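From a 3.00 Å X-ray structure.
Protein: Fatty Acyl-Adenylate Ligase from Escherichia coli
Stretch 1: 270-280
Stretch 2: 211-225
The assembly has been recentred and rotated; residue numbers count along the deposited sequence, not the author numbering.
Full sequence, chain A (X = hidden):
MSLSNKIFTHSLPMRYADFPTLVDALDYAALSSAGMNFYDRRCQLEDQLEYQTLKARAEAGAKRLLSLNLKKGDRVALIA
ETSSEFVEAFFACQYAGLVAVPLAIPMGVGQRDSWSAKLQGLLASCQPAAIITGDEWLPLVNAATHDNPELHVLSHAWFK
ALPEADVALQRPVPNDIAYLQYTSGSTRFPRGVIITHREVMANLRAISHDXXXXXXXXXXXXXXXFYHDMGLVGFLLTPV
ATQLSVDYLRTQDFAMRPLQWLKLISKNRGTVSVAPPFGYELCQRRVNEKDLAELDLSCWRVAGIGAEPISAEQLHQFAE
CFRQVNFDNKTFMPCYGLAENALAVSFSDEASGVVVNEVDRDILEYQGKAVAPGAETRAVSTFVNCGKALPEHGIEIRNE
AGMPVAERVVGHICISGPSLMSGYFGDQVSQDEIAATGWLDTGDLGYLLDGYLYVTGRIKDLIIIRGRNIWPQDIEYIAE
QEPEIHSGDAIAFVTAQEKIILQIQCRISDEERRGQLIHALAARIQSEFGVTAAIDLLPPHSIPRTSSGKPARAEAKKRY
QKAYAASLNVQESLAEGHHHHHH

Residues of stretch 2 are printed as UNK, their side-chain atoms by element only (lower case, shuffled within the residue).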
# COMPACT_ATOMS: atom_id res chain seq x y z
N GLY A 270 -12.53 7.67 17.09
CA GLY A 270 -11.73 6.67 16.39
C GLY A 270 -10.42 6.38 17.08
O GLY A 270 -9.89 7.21 17.83
N THR A 271 -9.86 5.21 16.83
CA THR A 271 -8.77 4.73 17.65
C THR A 271 -7.53 4.33 16.86
O THR A 271 -6.41 4.67 17.23
CB THR A 271 -9.25 3.54 18.51
OG1 THR A 271 -9.68 4.03 19.79
CG2 THR A 271 -8.15 2.54 18.70
N VAL A 272 -7.75 3.61 15.77
CA VAL A 272 -6.67 3.06 14.97
C VAL A 272 -6.82 3.53 13.54
O VAL A 272 -7.92 3.53 12.98
CB VAL A 272 -6.65 1.51 15.03
CG1 VAL A 272 -5.79 0.93 13.93
CG2 VAL A 272 -6.15 1.04 16.37
N SER A 273 -5.72 3.94 12.94
CA SER A 273 -5.75 4.29 11.53
C SER A 273 -4.34 4.23 11.02
O SER A 273 -3.39 4.39 11.79
CB SER A 273 -6.31 5.69 11.33
OG SER A 273 -6.29 6.02 9.96
N VAL A 274 -4.19 3.97 9.73
CA VAL A 274 -2.86 3.88 9.15
C VAL A 274 -2.90 4.49 7.77
O VAL A 274 -3.88 4.32 7.04
CB VAL A 274 -2.35 2.42 9.07
CG1 VAL A 274 -0.93 2.38 8.53
CG2 VAL A 274 -2.43 1.74 10.43
N ALA A 275 -1.85 5.22 7.42
CA ALA A 275 -1.74 5.88 6.12
C ALA A 275 -0.29 5.86 5.69
O ALA A 275 0.60 5.60 6.50
CB ALA A 275 -2.24 7.30 6.24
N PRO A 276 -0.03 6.15 4.41
CA PRO A 276 1.34 6.35 3.91
C PRO A 276 1.91 7.68 4.39
O PRO A 276 1.16 8.56 4.79
CB PRO A 276 1.16 6.41 2.39
CG PRO A 276 -0.28 6.06 2.13
CD PRO A 276 -1.03 6.38 3.36
N PRO A 277 3.24 7.84 4.34
CA PRO A 277 3.91 9.07 4.74
C PRO A 277 3.20 10.32 4.25
O PRO A 277 3.02 11.26 5.03
CB PRO A 277 5.26 8.95 4.05
CG PRO A 277 5.52 7.53 4.06
CD PRO A 277 4.20 6.84 3.85
N PHE A 278 2.80 10.35 2.98
CA PHE A 278 2.18 11.56 2.42
C PHE A 278 0.80 11.85 2.99
O PHE A 278 0.38 13.00 3.01
CB PHE A 278 2.11 11.49 0.88
CG PHE A 278 1.05 10.57 0.36
CD1 PHE A 278 -0.27 10.99 0.26
CD2 PHE A 278 1.38 9.27 -0.03
CE1 PHE A 278 -1.25 10.14 -0.22
CE2 PHE A 278 0.41 8.41 -0.51
CZ PHE A 278 -0.92 8.84 -0.60
N GLY A 279 0.09 10.83 3.43
CA GLY A 279 -1.21 11.06 4.03
C GLY A 279 -1.09 11.99 5.22
O GLY A 279 -1.95 12.83 5.48
N TYR A 280 0.00 11.84 5.96
CA TYR A 280 0.26 12.65 7.14
C TYR A 280 0.74 14.03 6.74
O TYR A 280 0.31 15.04 7.30
CB TYR A 280 1.29 11.98 8.06
CG TYR A 280 0.73 10.81 8.86
CD1 TYR A 280 0.04 11.02 10.05
CD2 TYR A 280 0.89 9.50 8.43
CE1 TYR A 280 -0.48 9.95 10.79
CE2 TYR A 280 0.37 8.41 9.16
CZ TYR A 280 -0.31 8.65 10.34
OH TYR A 280 -0.81 7.60 11.06
N UNK A 211 1.33 -7.39 15.97
CA UNK A 211 1.89 -6.19 15.38
C UNK A 211 1.25 -4.93 15.91
O UNK A 211 1.84 -4.19 16.70
N UNK A 212 0.03 -4.66 15.47
CA UNK A 212 -0.70 -3.51 15.95
C UNK A 212 -1.01 -3.71 17.42
O UNK A 212 -0.87 -2.79 18.23
c UNK A 212 -1.74 -2.91 13.71
c UNK A 212 -1.69 -1.42 13.46
c UNK A 212 -2.89 -2.25 15.86
c UNK A 212 -2.02 -3.30 15.17
N UNK A 213 -1.41 -4.93 17.76
CA UNK A 213 -1.94 -5.22 19.09
C UNK A 213 -3.24 -4.45 19.34
O UNK A 213 -3.25 -3.42 20.02
n UNK A 213 3.67 -6.17 21.75
c UNK A 213 2.44 -6.60 21.03
c UNK A 213 0.31 -5.85 20.02
c UNK A 213 1.44 -5.47 20.94
c UNK A 213 -0.88 -4.93 20.16
N UNK A 214 -4.32 -4.95 18.77
CA UNK A 214 -5.63 -4.34 18.95
C UNK A 214 -6.21 -4.72 20.30
O UNK A 214 -5.76 -5.68 20.94
c UNK A 214 -6.61 -2.81 16.29
c UNK A 214 -6.28 -4.29 16.43
c UNK A 214 -6.58 -4.78 17.85
c UNK A 214 -7.02 -5.14 15.40
N UNK A 215 -7.21 -3.97 20.72
CA UNK A 215 -7.85 -4.18 22.01
C UNK A 215 -9.35 -4.12 21.85
O UNK A 215 -9.85 -3.60 20.86
c UNK A 215 -7.40 -3.11 22.99
c UNK A 215 -5.91 -3.03 23.11
c UNK A 215 -5.47 -1.77 23.78
n UNK A 215 -2.17 -0.93 25.13
n UNK A 215 -4.06 -1.81 24.14
c UNK A 215 -3.46 -0.84 24.82
n UNK A 215 -4.16 0.23 25.18
N UNK A 216 -10.09 -4.67 22.82
CA UNK A 216 -11.54 -4.50 22.78
C UNK A 216 -11.89 -3.02 22.93
O UNK A 216 -11.29 -2.32 23.76
c UNK A 216 -10.91 -6.25 24.28
c UNK A 216 -9.66 -5.53 23.93
c UNK A 216 -12.01 -5.29 24.01
N UNK A 217 -12.84 -2.55 22.11
CA UNK A 217 -13.20 -1.15 22.12
C UNK A 217 -12.47 -0.31 21.09
O UNK A 217 -12.86 0.84 20.85
N UNK A 218 -11.41 -0.86 20.49
CA UNK A 218 -10.74 -0.19 19.37
C UNK A 218 -11.69 -0.02 18.20
O UNK A 218 -12.64 -0.79 18.02
c UNK A 218 -9.50 -0.97 18.90
c UNK A 218 -8.21 -0.50 19.58
o UNK A 218 -8.25 0.49 20.33
o UNK A 218 -7.15 -1.13 19.36
N UNK A 219 -11.44 1.01 17.40
CA UNK A 219 -12.26 1.26 16.22
C UNK A 219 -11.43 1.90 15.12
O UNK A 219 -10.81 2.94 15.34
n UNK A 219 -18.36 2.83 14.99
c UNK A 219 -14.99 3.92 15.88
c UNK A 219 -13.85 3.06 15.44
c UNK A 219 -13.42 2.16 16.58
n UNK A 219 -16.24 3.19 15.82
n UNK A 219 -17.07 4.58 14.23
c UNK A 219 -17.23 3.53 15.01
N UNK A 220 -11.44 1.28 13.94
CA UNK A 220 -10.60 1.70 12.82
C UNK A 220 -11.18 2.78 11.92
O UNK A 220 -12.40 2.91 11.77
s UNK A 220 -9.76 -0.92 12.95
c UNK A 220 -10.25 0.49 11.97
N UNK A 221 -10.29 3.55 11.30
CA UNK A 221 -10.67 4.61 10.38
C UNK A 221 -9.73 4.53 9.18
O UNK A 221 -8.51 4.55 9.35
c UNK A 221 -10.53 6.00 11.04
c UNK A 221 -11.42 6.09 12.28
c UNK A 221 -10.85 7.11 10.05
N UNK A 222 -10.28 4.43 7.98
CA UNK A 222 -9.44 4.36 6.78
C UNK A 222 -9.98 5.23 5.65
O UNK A 222 -11.19 5.34 5.47
o UNK A 222 -8.85 2.88 4.94
c UNK A 222 -9.30 2.92 6.29
N UNK A 223 -9.07 5.84 4.91
CA UNK A 223 -9.45 6.52 3.68
C UNK A 223 -8.77 5.81 2.50
O UNK A 223 -8.92 6.23 1.35
c UNK A 223 -4.14 8.61 3.35
c UNK A 223 -5.15 7.96 1.26
n UNK A 223 -5.81 8.84 5.20
c UNK A 223 -7.17 8.68 5.27
c UNK A 223 -6.55 8.24 3.17
c UNK A 223 -4.03 8.30 2.02
c UNK A 223 -6.41 7.92 1.82
c UNK A 223 -7.67 8.30 4.06
c UNK A 223 -9.10 8.01 3.73
c UNK A 223 -5.41 8.58 3.92
N UNK A 224 -8.04 4.73 2.79
CA UNK A 224 -7.30 3.99 1.78
C UNK A 224 -8.20 3.24 0.80
O UNK A 224 -9.31 2.83 1.16
c UNK A 224 -6.36 2.99 2.44
c UNK A 224 -4.35 4.37 2.90
c UNK A 224 -4.93 2.48 4.41
c UNK A 224 -5.47 3.58 3.53
N UNK A 225 -7.72 3.04 -0.43
CA UNK A 225 -8.50 2.37 -1.48
C UNK A 225 -8.52 0.87 -1.23
O UNK A 225 -7.51 0.33 -0.77
c UNK A 225 -6.56 3.55 -2.36
c UNK A 225 -7.70 2.64 -2.75
c UNK A 225 -6.37 3.40 -0.90

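Position 211 has no side-chain atoms and lies out of reach of stretch 1. It is G211.

Position 212 has four carbons, forked at the first, with one arm two carbons long. The end of that arm comes near V274. This is I212. Its CD1 lies 4.4 Å from V274 CG2.

Position 213 has four carbons in a row ending in nitrogen, touching nothing on stretch 1. It is K213, with positive phi.

Position 214 has four carbons, forked at the second, and reaches V272. It is L214, and its CD2 lies 3.9 Å from V272 CG2.

Position 215 has three carbons, a nitrogen, then a carbon carrying two more nitrogens. It makes no contact and is R215.

Position 216 has three carbons closing a ring onto the backbone nitrogen, out of reach. It is P216.

Position 217 has no side-chain atoms. Phi is 94°, where a CB would jam against the preceding carbonyl oxygen. It is G217, in a type II turn from R215 to position 218.

Position 218 has two carbons, the second carrying two oxygens, near V272. It is D218. Its OD2 accepts a hydrogen bond from R215 N at 3.1 Å, which helps hold the turn. The same OD2 is 3.8 Å from V272 CG2.

Position 219 again has three carbons, a nitrogen and a carbon with two nitrogens. Its CB points sideways. Its backbone O accepts from T271 N at 2.9 Å and from V272 N at 3.2 Å. It is R219.

Position 220 has one carbon, then sulfur, on the same face of the sheet as V272. It is C220. SG is 4.5 Å from V272 CB.

Position 221 has one carbon carrying two more, one of them near G270. It is V221. Its CG2 is 4.2 Å from G270 CA, and a CB on G270 would clash with it.

Position 222 has one carbon, then oxygen, with no contact to stretch 1. It is S222. Its OG accepts from the backbone N of position 224 at 2.9 Å.

Position 223 has one carbon, then fused five- and six-membered rings with one nitrogen, against A275 and F278. It is W223. CZ2 is 3.7 Å from A275 CB, and CH2 is 4.0 Å from F278 CE1.

Position 224 has four carbons, forked at the second, near P276. It is L224. CD2 is 3.9 Å from P276 CD.

Position 225 has three carbons in a ring onto nitrogen, out of reach. It is P225.

The contact joins two parallel strands. V221 N donates to V272 O at 2.9 Å, and S273 OG donates to V221 O at 2.7 Å. W223 packs against A275, P276, F278 and G279, whose missing side chain leaves room for the indole.

Stretch 2 211-225: GIKLRPGDRCVSWLP
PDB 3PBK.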